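Local atomic coordinates of DUF3845 domain-containing protein (Bacteroides thetaiotaomicron VPI-5482, PDB entry 3GF6), a protein that is a bacterial lipoprotein of unknown function, with an all-beta fold and sequence kinship to the C1q/TNF clan. Residues E152-T164 against F174-L188. Sequence-based numbering, arbitrary orientation.
Sequences EVFMCKGGMKLGT and FDITYDRSDLSFSQL. With EDO (1,2-ethanediol), chain G.
Strands 153-158 and 174-183 belong to the two different antiparallel sheets of this all-beta chain, and here F154, M155, Y178 and I176 meet in the space between them. The segment axes run nearly antiparallel, at 164°, yet lie 8.9 Å apart at closest, indicating packing through side chains. Near L138, F154 and M155 form a classic beta bulge, and both side chains point toward the second segment. L183 CD2 sits over one face of the F154 ring, 4.1 Å from its centroid, a CH-pi contact; E152 O covers the opposite face, and L188 CD1 meets the ring edge in plane, 3.7 Å from CE2. A chi1 of 176°, which sets CG opposite the backbone N, lays the Y178 ring alongside M155, a selenomethionine in this crystal, whose SE makes an oblique Met-aromatic contact, 5.0 Å from the ring centroid and 51° off its normal. Y178 OH hydrogen-bonds R17 O, anchoring the end of the ring. A leucine here would probably leave R17 O without this donor and M155 SE without its aromatic neighbour. Further along, M155 CE reaches I176 CD1 at 3.7 Å, and L162 CD1 approaches the same methyl at 3.9 Å. A water bridges the backbones, donating to L162 O (2.7 Å) and accepting from D175 N (2.9 Å). Such face-to-face burial of apolar side chains between antiparallel sheets is typical of a beta-sandwich core.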
ATOM      1  N   GLU A 152      -2.947   3.247  15.198  1.00 11.35           N
ATOM      2  CA  GLU A 152      -1.918   3.615  14.223  1.00 10.56           C
ATOM      3  C   GLU A 152      -2.288   3.324  12.770  1.00 10.82           C
ATOM      4  O   GLU A 152      -1.631   3.814  11.827  1.00 10.67           O
ATOM      5  CB  GLU A 152      -0.623   2.867  14.549  1.00  9.28           C
ATOM      6  CG  GLU A 152       0.073   3.333  15.821  1.00  9.37           C
ATOM      7  CD  GLU A 152      -0.428   2.728  17.108  1.00 16.27           C
ATOM      8  OE1 GLU A 152      -1.277   1.799  17.074  1.00 13.63           O
ATOM      9  OE2 GLU A 152       0.081   3.199  18.163  1.00 15.56           O
ATOM     10  N   VAL A 153      -3.314   2.512  12.587  1.00  8.08           N
ATOM     11  CA  VAL A 153      -3.847   2.230  11.255  1.00 10.89           C
ATOM     12  C   VAL A 153      -4.890   3.282  10.898  1.00 11.35           C
ATOM     13  O   VAL A 153      -5.944   3.406  11.556  1.00 13.38           O
ATOM     14  CB  VAL A 153      -4.402   0.795  11.158  1.00 11.54           C
ATOM     15  CG1 VAL A 153      -5.163   0.600   9.857  1.00  9.50           C
ATOM     16  CG2 VAL A 153      -3.249  -0.200  11.175  1.00 10.88           C
ATOM     17  N   PHE A 154      -4.567   4.062   9.865  1.00 11.97           N
ATOM     18  CA  PHE A 154      -5.395   5.209   9.444  1.00 10.80           C
ATOM     19  C   PHE A 154      -6.412   4.798   8.363  1.00 10.33           C
ATOM     20  O   PHE A 154      -7.545   5.277   8.339  1.00 11.46           O
ATOM     21  CB  PHE A 154      -4.513   6.368   8.939  1.00 12.04           C
ATOM     22  CG  PHE A 154      -3.505   6.876   9.958  1.00 12.58           C
ATOM     23  CD1 PHE A 154      -3.800   6.915  11.313  1.00 11.60           C
ATOM     24  CD2 PHE A 154      -2.215   7.245   9.546  1.00 13.34           C
ATOM     25  CE1 PHE A 154      -2.851   7.363  12.241  1.00 14.37           C
ATOM     26  CE2 PHE A 154      -1.273   7.680  10.465  1.00 16.58           C
ATOM     27  CZ  PHE A 154      -1.590   7.738  11.805  1.00 13.02           C
HETATM   28  N   MSE A 155      -5.978   3.909   7.461  1.00 10.15           N
HETATM   29  CA  MSE A 155      -6.811   3.417   6.377  1.00 12.77           C
HETATM   30  C   MSE A 155      -6.421   1.982   6.128  1.00 11.65           C
HETATM   31  O   MSE A 155      -5.234   1.637   5.999  1.00 13.40           O
HETATM   32  CB  MSE A 155      -6.641   4.216   5.072  1.00 12.27           C
HETATM   33  CG  MSE A 155      -7.690   3.908   3.994  1.00 15.39           C
HETATM   34 SE   MSE A 155      -7.026   4.173   2.187  0.85  6.16          SE
HETATM   35  CE  MSE A 155      -5.790   2.646   2.042  1.00 11.50           C
ATOM     36  N   CYS A 156      -7.425   1.127   6.062  1.00 10.34           N
ATOM     37  CA  CYS A 156      -7.196  -0.275   5.728  1.00 11.59           C
ATOM     38  C   CYS A 156      -8.373  -0.744   4.887  1.00 13.23           C
ATOM     39  O   CYS A 156      -9.504  -0.767   5.364  1.00 14.62           O
ATOM     40  CB  CYS A 156      -7.059  -1.142   6.998  1.00 11.25           C
ATOM     41  SG  CYS A 156      -6.646  -2.862   6.636  1.00 13.71           S
ATOM     42  N   LYS A 157      -8.101  -1.098   3.643  1.00 11.85           N
ATOM     43  CA  LYS A 157      -9.113  -1.560   2.701  1.00 12.80           C
ATOM     44  C   LYS A 157      -8.657  -2.858   2.060  1.00 12.92           C
ATOM     45  O   LYS A 157      -7.687  -2.900   1.271  1.00 13.30           O
ATOM     46  CB  LYS A 157      -9.468  -0.504   1.644  1.00 13.36           C
ATOM     47  CG  LYS A 157     -10.246   0.694   2.224  1.00 19.80           C
ATOM     48  CD  LYS A 157     -10.365   1.835   1.260  1.00 21.88           C
ATOM     49  CE  LYS A 157     -10.913   3.102   1.983  1.00 24.96           C
ATOM     50  NZ  LYS A 157     -12.275   3.000   2.630  1.00 20.12           N
ATOM     51  N   GLY A 158      -9.350  -3.927   2.425  1.00 11.91           N
ATOM     52  CA  GLY A 158      -9.061  -5.261   1.913  1.00  9.94           C
ATOM     53  C   GLY A 158     -10.164  -5.965   1.166  1.00 12.77           C
ATOM     54  O   GLY A 158     -11.367  -5.673   1.298  1.00 11.38           O
ATOM     55  N   GLY A 159      -9.760  -6.919   0.358  1.00  8.42           N
ATOM     56  CA  GLY A 159     -10.722  -7.825  -0.284  1.00  9.86           C
ATOM     57  C   GLY A 159     -11.713  -7.031  -1.118  1.00 12.48           C
ATOM     58  O   GLY A 159     -11.320  -6.100  -1.843  1.00 13.74           O
HETATM   59  N   MSE A 160     -12.991  -7.349  -0.949  1.00 12.79           N
HETATM   60  CA  MSE A 160     -14.043  -6.664  -1.731  0.90 11.17           C
HETATM   61  C   MSE A 160     -14.251  -5.233  -1.282  1.00 12.79           C
HETATM   62  O   MSE A 160     -14.919  -4.450  -1.991  1.00 14.25           O
HETATM   63  CB  MSE A 160     -15.365  -7.428  -1.687  0.90 13.52           C
HETATM   64  CG  MSE A 160     -15.210  -8.839  -1.940  0.90 18.05           C
HETATM   65 SE   MSE A 160     -16.935  -9.639  -1.806  0.76 18.46          SE
HETATM   66  CE  MSE A 160     -17.302  -9.491  -3.669  0.90 19.09           C
ATOM     67  N   LYS A 161     -13.650  -4.840  -0.161  1.00 13.06           N
ATOM     68  CA  LYS A 161     -13.631  -3.421   0.208  1.00 12.26           C
ATOM     69  C   LYS A 161     -12.536  -2.641  -0.536  1.00 13.33           C
ATOM     70  O   LYS A 161     -12.585  -1.421  -0.574  1.00 13.57           O
ATOM     71  CB  LYS A 161     -13.436  -3.230   1.716  1.00 12.05           C
ATOM     72  CG  LYS A 161     -14.482  -3.902   2.574  1.00 17.91           C
ATOM     73  CD  LYS A 161     -15.865  -3.429   2.247  1.00 25.35           C
ATOM     74  CE  LYS A 161     -16.863  -3.992   3.256  1.00 31.88           C
ATOM     75  NZ  LYS A 161     -18.186  -3.344   3.091  1.00 35.58           N
ATOM     76  N   LEU A 162     -11.536  -3.334  -1.065  1.00 13.60           N
ATOM     77  CA  LEU A 162     -10.493  -2.704  -1.856  1.00 12.74           C
ATOM     78  C   LEU A 162     -10.923  -2.621  -3.306  1.00 13.56           C
ATOM     79  O   LEU A 162     -10.823  -1.564  -3.944  1.00 15.41           O
ATOM     80  CB  LEU A 162      -9.173  -3.488  -1.755  1.00 13.00           C
ATOM     81  CG  LEU A 162      -8.056  -3.034  -2.726  1.00 12.68           C
ATOM     82  CD1 LEU A 162      -7.686  -1.570  -2.423  1.00  9.64           C
ATOM     83  CD2 LEU A 162      -6.863  -3.991  -2.622  1.00 11.86           C
ATOM     84  N   GLY A 163     -11.395  -3.732  -3.844  1.00 13.45           N
ATOM     85  CA  GLY A 163     -11.817  -3.737  -5.246  1.00 14.88           C
ATOM     86  C   GLY A 163     -12.652  -4.916  -5.674  1.00 12.99           C
ATOM     87  O   GLY A 163     -13.191  -5.665  -4.840  1.00 15.50           O
ATOM     88  N   THR A 164     -12.739  -5.069  -6.987  1.00 11.91           N
ATOM     89  CA  THR A 164     -13.565  -6.071  -7.620  0.50 12.87           C
ATOM     90  C   THR A 164     -12.695  -7.187  -8.166  1.00 14.11           C
ATOM     91  O   THR A 164     -11.728  -6.920  -8.879  1.00 13.39           O
ATOM     92  CB  THR A 164     -14.324  -5.462  -8.817  0.50 13.37           C
ATOM     93  OG1 THR A 164     -15.114  -4.336  -8.391  0.50 11.27           O
ATOM     94  CG2 THR A 164     -15.199  -6.502  -9.449  0.50  5.64           C
ATOM     95  N   PHE A 174      -9.192  -1.876  -8.527  1.00 13.04           N
ATOM     96  CA  PHE A 174      -9.512  -1.008  -7.385  1.00 12.01           C
ATOM     97  C   PHE A 174      -9.495   0.468  -7.734  1.00 14.76           C
ATOM     98  O   PHE A 174      -8.813   0.896  -8.659  1.00 11.41           O
ATOM     99  CB  PHE A 174      -8.524  -1.264  -6.213  1.00 14.26           C
ATOM    100  CG  PHE A 174      -7.077  -1.296  -6.637  1.00 14.78           C
ATOM    101  CD1 PHE A 174      -6.345  -0.133  -6.717  1.00 14.23           C
ATOM    102  CD2 PHE A 174      -6.467  -2.499  -6.987  1.00 15.17           C
ATOM    103  CE1 PHE A 174      -5.025  -0.141  -7.165  1.00 14.62           C
ATOM    104  CE2 PHE A 174      -5.123  -2.537  -7.394  1.00 13.96           C
ATOM    105  CZ  PHE A 174      -4.408  -1.354  -7.490  1.00 13.48           C
ATOM    106  N   ASP A 175     -10.248   1.258  -6.964  1.00 13.54           N
ATOM    107  CA  ASP A 175     -10.266   2.700  -7.113  1.00 11.60           C
ATOM    108  C   ASP A 175     -10.778   3.256  -5.791  1.00 15.38           C
ATOM    109  O   ASP A 175     -11.986   3.364  -5.580  1.00 15.96           O
ATOM    110  CB  ASP A 175     -11.162   3.116  -8.285  1.00 13.43           C
ATOM    111  CG  ASP A 175     -11.078   4.621  -8.601  1.00 13.85           C
ATOM    112  OD1 ASP A 175     -10.356   5.347  -7.879  1.00 13.67           O
ATOM    113  OD2 ASP A 175     -11.734   5.078  -9.587  1.00 14.06           O
ATOM    114  N   ILE A 176      -9.848   3.517  -4.877  1.00 14.49           N
ATOM    115  CA  ILE A 176     -10.168   3.918  -3.506  1.00 12.52           C
ATOM    116  C   ILE A 176      -9.629   5.317  -3.268  1.00 13.96           C
ATOM    117  O   ILE A 176      -8.641   5.774  -3.887  1.00 13.98           O
ATOM    118  CB  ILE A 176      -9.630   2.915  -2.414  1.00 11.24           C
ATOM    119  CG1 ILE A 176      -8.095   2.827  -2.481  1.00 14.69           C
ATOM    120  CG2 ILE A 176     -10.328   1.573  -2.597  1.00 12.69           C
ATOM    121  CD1 ILE A 176      -7.402   2.200  -1.280  1.00 13.66           C
ATOM    122  N   THR A 177     -10.290   6.013  -2.375  1.00 12.09           N
ATOM    123  CA  THR A 177      -9.809   7.328  -1.949  1.00 12.54           C
ATOM    124  C   THR A 177      -9.800   7.431  -0.421  1.00 14.42           C
ATOM    125  O   THR A 177     -10.526   6.712   0.279  1.00 15.84           O
ATOM    126  CB  THR A 177     -10.675   8.455  -2.507  1.00 15.77           C
ATOM    127  OG1 THR A 177     -12.027   8.304  -2.044  1.00 18.39           O
ATOM    128  CG2 THR A 177     -10.611   8.474  -4.000  1.00  9.95           C
ATOM    129  N   TYR A 178      -8.959   8.324   0.085  1.00 13.73           N
ATOM    130  CA  TYR A 178      -8.878   8.618   1.516  1.00 12.65           C
ATOM    131  C   TYR A 178      -8.617  10.107   1.673  1.00 14.34           C
ATOM    132  O   TYR A 178      -7.807  10.686   0.939  1.00 13.38           O
ATOM    133  CB  TYR A 178      -7.808   7.742   2.178  1.00 12.38           C
ATOM    134  CG  TYR A 178      -7.563   8.009   3.660  1.00 11.70           C
ATOM    135  CD1 TYR A 178      -8.309   7.363   4.657  1.00 12.63           C
ATOM    136  CD2 TYR A 178      -6.605   8.926   4.083  1.00 11.92           C
ATOM    137  CE1 TYR A 178      -8.063   7.583   5.998  1.00 10.86           C
ATOM    138  CE2 TYR A 178      -6.364   9.172   5.461  1.00 11.75           C
ATOM    139  CZ  TYR A 178      -7.107   8.516   6.411  1.00 12.30           C
ATOM    140  OH  TYR A 178      -6.852   8.773   7.754  1.00 11.37           O
ATOM    141  N   ASP A 179      -9.346  10.722   2.588  1.00 13.62           N
ATOM    142  CA  ASP A 179      -9.297  12.158   2.807  1.00 12.91           C
ATOM    143  C   ASP A 179      -9.646  12.488   4.258  1.00 17.22           C
ATOM    144  O   ASP A 179     -10.803  12.697   4.618  1.00 14.39           O
ATOM    145  CB  ASP A 179     -10.255  12.799   1.802  1.00 14.98           C
ATOM    146  CG  ASP A 179     -10.182  14.315   1.750  1.00 14.04           C
ATOM    147  OD1 ASP A 179      -9.412  14.983   2.474  1.00 16.06           O
ATOM    148  OD2 ASP A 179     -10.976  14.852   0.941  1.00 21.65           O
ATOM    149  N   ARG A 180      -8.631  12.504   5.115  1.00 15.39           N
ATOM    150  CA  ARG A 180      -8.871  12.682   6.541  1.00 13.65           C
ATOM    151  C   ARG A 180      -7.746  13.515   7.128  1.00 14.69           C
ATOM    152  O   ARG A 180      -6.758  13.823   6.441  1.00 13.56           O
ATOM    153  CB  ARG A 180      -9.030  11.339   7.265  1.00 14.73           C
ATOM    154  CG  ARG A 180     -10.109  10.421   6.708  1.00 13.87           C
ATOM    155  CD  ARG A 180     -11.549  10.909   7.070  1.00 15.97           C
ATOM    156  NE  ARG A 180     -11.858  10.549   8.449  1.00 18.03           N
ATOM    157  CZ  ARG A 180     -12.515   9.454   8.852  1.00 14.68           C
ATOM    158  NH1 ARG A 180     -13.051   8.566   8.012  1.00 15.38           N
ATOM    159  NH2 ARG A 180     -12.671   9.268  10.140  1.00 16.19           N
ATOM    160  N   SER A 181      -7.940  13.930   8.376  1.00 13.04           N
ATOM    161  CA  SER A 181      -7.101  14.913   9.006  1.00 13.60           C
ATOM    162  C   SER A 181      -6.728  14.528  10.449  1.00 12.71           C
ATOM    163  O   SER A 181      -7.083  13.458  10.908  1.00 13.00           O
ATOM    164  CB  SER A 181      -7.869  16.249   8.998  1.00 11.73           C
ATOM    165  OG  SER A 181      -9.016  16.175   9.833  1.00 15.37           O
ATOM    166  N   ASP A 182      -6.041  15.443  11.133  1.00 13.20           N
ATOM    167  CA  ASP A 182      -5.687  15.327  12.548  1.00 13.02           C
ATOM    168  C   ASP A 182      -4.860  14.065  12.845  1.00 12.71           C
ATOM    169  O   ASP A 182      -5.033  13.428  13.899  1.00 11.98           O
ATOM    170  CB  ASP A 182      -6.936  15.312  13.452  1.00 15.15           C
ATOM    171  CG  ASP A 182      -7.826  16.524  13.263  1.00 21.67           C
ATOM    172  OD1 ASP A 182      -7.310  17.638  12.902  1.00 23.36           O
ATOM    173  OD2 ASP A 182      -9.054  16.358  13.514  1.00 24.88           O
ATOM    174  N   LEU A 183      -3.963  13.712  11.925  1.00 12.84           N
ATOM    175  CA  LEU A 183      -3.149  12.531  12.106  1.00 11.66           C
ATOM    176  C   LEU A 183      -1.789  12.884  12.719  1.00 11.33           C
ATOM    177  O   LEU A 183      -1.223  13.931  12.400  1.00 12.25           O
ATOM    178  CB  LEU A 183      -2.952  11.836  10.781  1.00 14.06           C
ATOM    179  CG  LEU A 183      -4.211  11.475   9.991  1.00 14.99           C
ATOM    180  CD1 LEU A 183      -3.784  10.886   8.623  1.00 12.79           C
ATOM    181  CD2 LEU A 183      -5.102  10.508  10.816  1.00 13.11           C
ATOM    182  N   SER A 184      -1.307  11.997  13.596  1.00  9.52           N
ATOM    183  CA  SER A 184       0.015  12.112  14.229  1.00 10.70           C
ATOM    184  C   SER A 184       0.853  10.895  13.847  1.00 13.25           C
ATOM    185  O   SER A 184       0.384   9.756  13.879  1.00 11.48           O
ATOM    186  CB  SER A 184      -0.088  12.191  15.759  1.00 12.54           C
ATOM    187  OG  SER A 184      -0.775  13.358  16.185  1.00 13.99           O
ATOM    188  N   PHE A 185       2.097  11.127  13.465  1.00 12.80           N
ATOM    189  CA  PHE A 185       3.027  10.033  13.229  1.00 11.19           C
ATOM    190  C   PHE A 185       4.478  10.446  13.231  1.00 12.78           C
ATOM    191  O   PHE A 185       4.799  11.596  12.884  1.00 12.74           O
ATOM    192  CB  PHE A 185       2.736   9.330  11.904  1.00 11.96           C
ATOM    193  CG  PHE A 185       2.763  10.252  10.693  1.00 13.38           C
ATOM    194  CD1 PHE A 185       3.973  10.585  10.060  1.00 11.47           C
ATOM    195  CD2 PHE A 185       1.576  10.745  10.162  1.00 14.92           C
ATOM    196  CE1 PHE A 185       3.981  11.410   8.963  1.00 11.89           C
ATOM    197  CE2 PHE A 185       1.595  11.572   9.061  1.00 15.03           C
ATOM    198  CZ  PHE A 185       2.795  11.895   8.455  1.00 11.65           C
ATOM    199  N   SER A 186       5.346   9.467  13.520  1.00 11.45           N
ATOM    200  CA  SER A 186       6.780   9.582  13.286  1.00 11.04           C
ATOM    201  C   SER A 186       7.079   9.301  11.840  1.00 12.03           C
ATOM    202  O   SER A 186       7.785  10.045  11.181  1.00 11.73           O
ATOM    203  CB  SER A 186       7.581   8.645  14.211  1.00  9.23           C
ATOM    204  OG  SER A 186       8.926   8.515  13.783  1.00 13.05           O
ATOM    205  N   GLN A 187       6.554   8.182  11.371  1.00 10.40           N
ATOM    206  CA  GLN A 187       6.743   7.718  10.015  1.00 12.84           C
ATOM    207  C   GLN A 187       5.388   7.262   9.476  1.00 11.36           C
ATOM    208  O   GLN A 187       4.613   6.683  10.220  1.00 12.67           O
ATOM    209  CB  GLN A 187       7.753   6.557   9.969  1.00 13.13           C
ATOM    210  CG  GLN A 187       9.110   6.933  10.518  1.00 11.92           C
ATOM    211  CD  GLN A 187      10.051   5.743  10.573  1.00 18.38           C
ATOM    212  OE1 GLN A 187      10.932   5.618   9.723  1.00 15.63           O
ATOM    213  NE2 GLN A 187       9.895   4.890  11.594  1.00 14.17           N
ATOM    214  N   LEU A 188       5.126   7.558   8.200  1.00 12.91           N
ATOM    215  CA  LEU A 188       3.887   7.197   7.507  1.00 11.46           C
ATOM    216  C   LEU A 188       4.181   6.147   6.422  1.00  9.25           C
ATOM    217  O   LEU A 188       5.063   6.346   5.552  1.00 11.46           O
ATOM    218  CB  LEU A 188       3.272   8.451   6.878  1.00  9.91           C
ATOM    219  CG  LEU A 188       1.860   8.345   6.291  1.00 10.62           C
ATOM    220  CD1 LEU A 188       0.835   8.101   7.395  1.00  7.21           C
ATOM    221  CD2 LEU A 188       1.530   9.648   5.486  1.00  8.99           C
TER
HETATM  222  C1  EDO G   7      -9.069  12.024  -1.729  1.00 32.33           C
HETATM  223  O1  EDO G   7      -9.060  11.478  -3.052  1.00 40.47           O
HETATM  224  C2  EDO G   7     -10.371  12.815  -1.578  1.00 35.48           C
HETATM  225  O2  EDO G   7     -10.093  14.214  -1.603  1.00 46.87           O
HETATM  226  O   HOH W   1     -12.337  -0.093  -5.555  1.00 16.62           O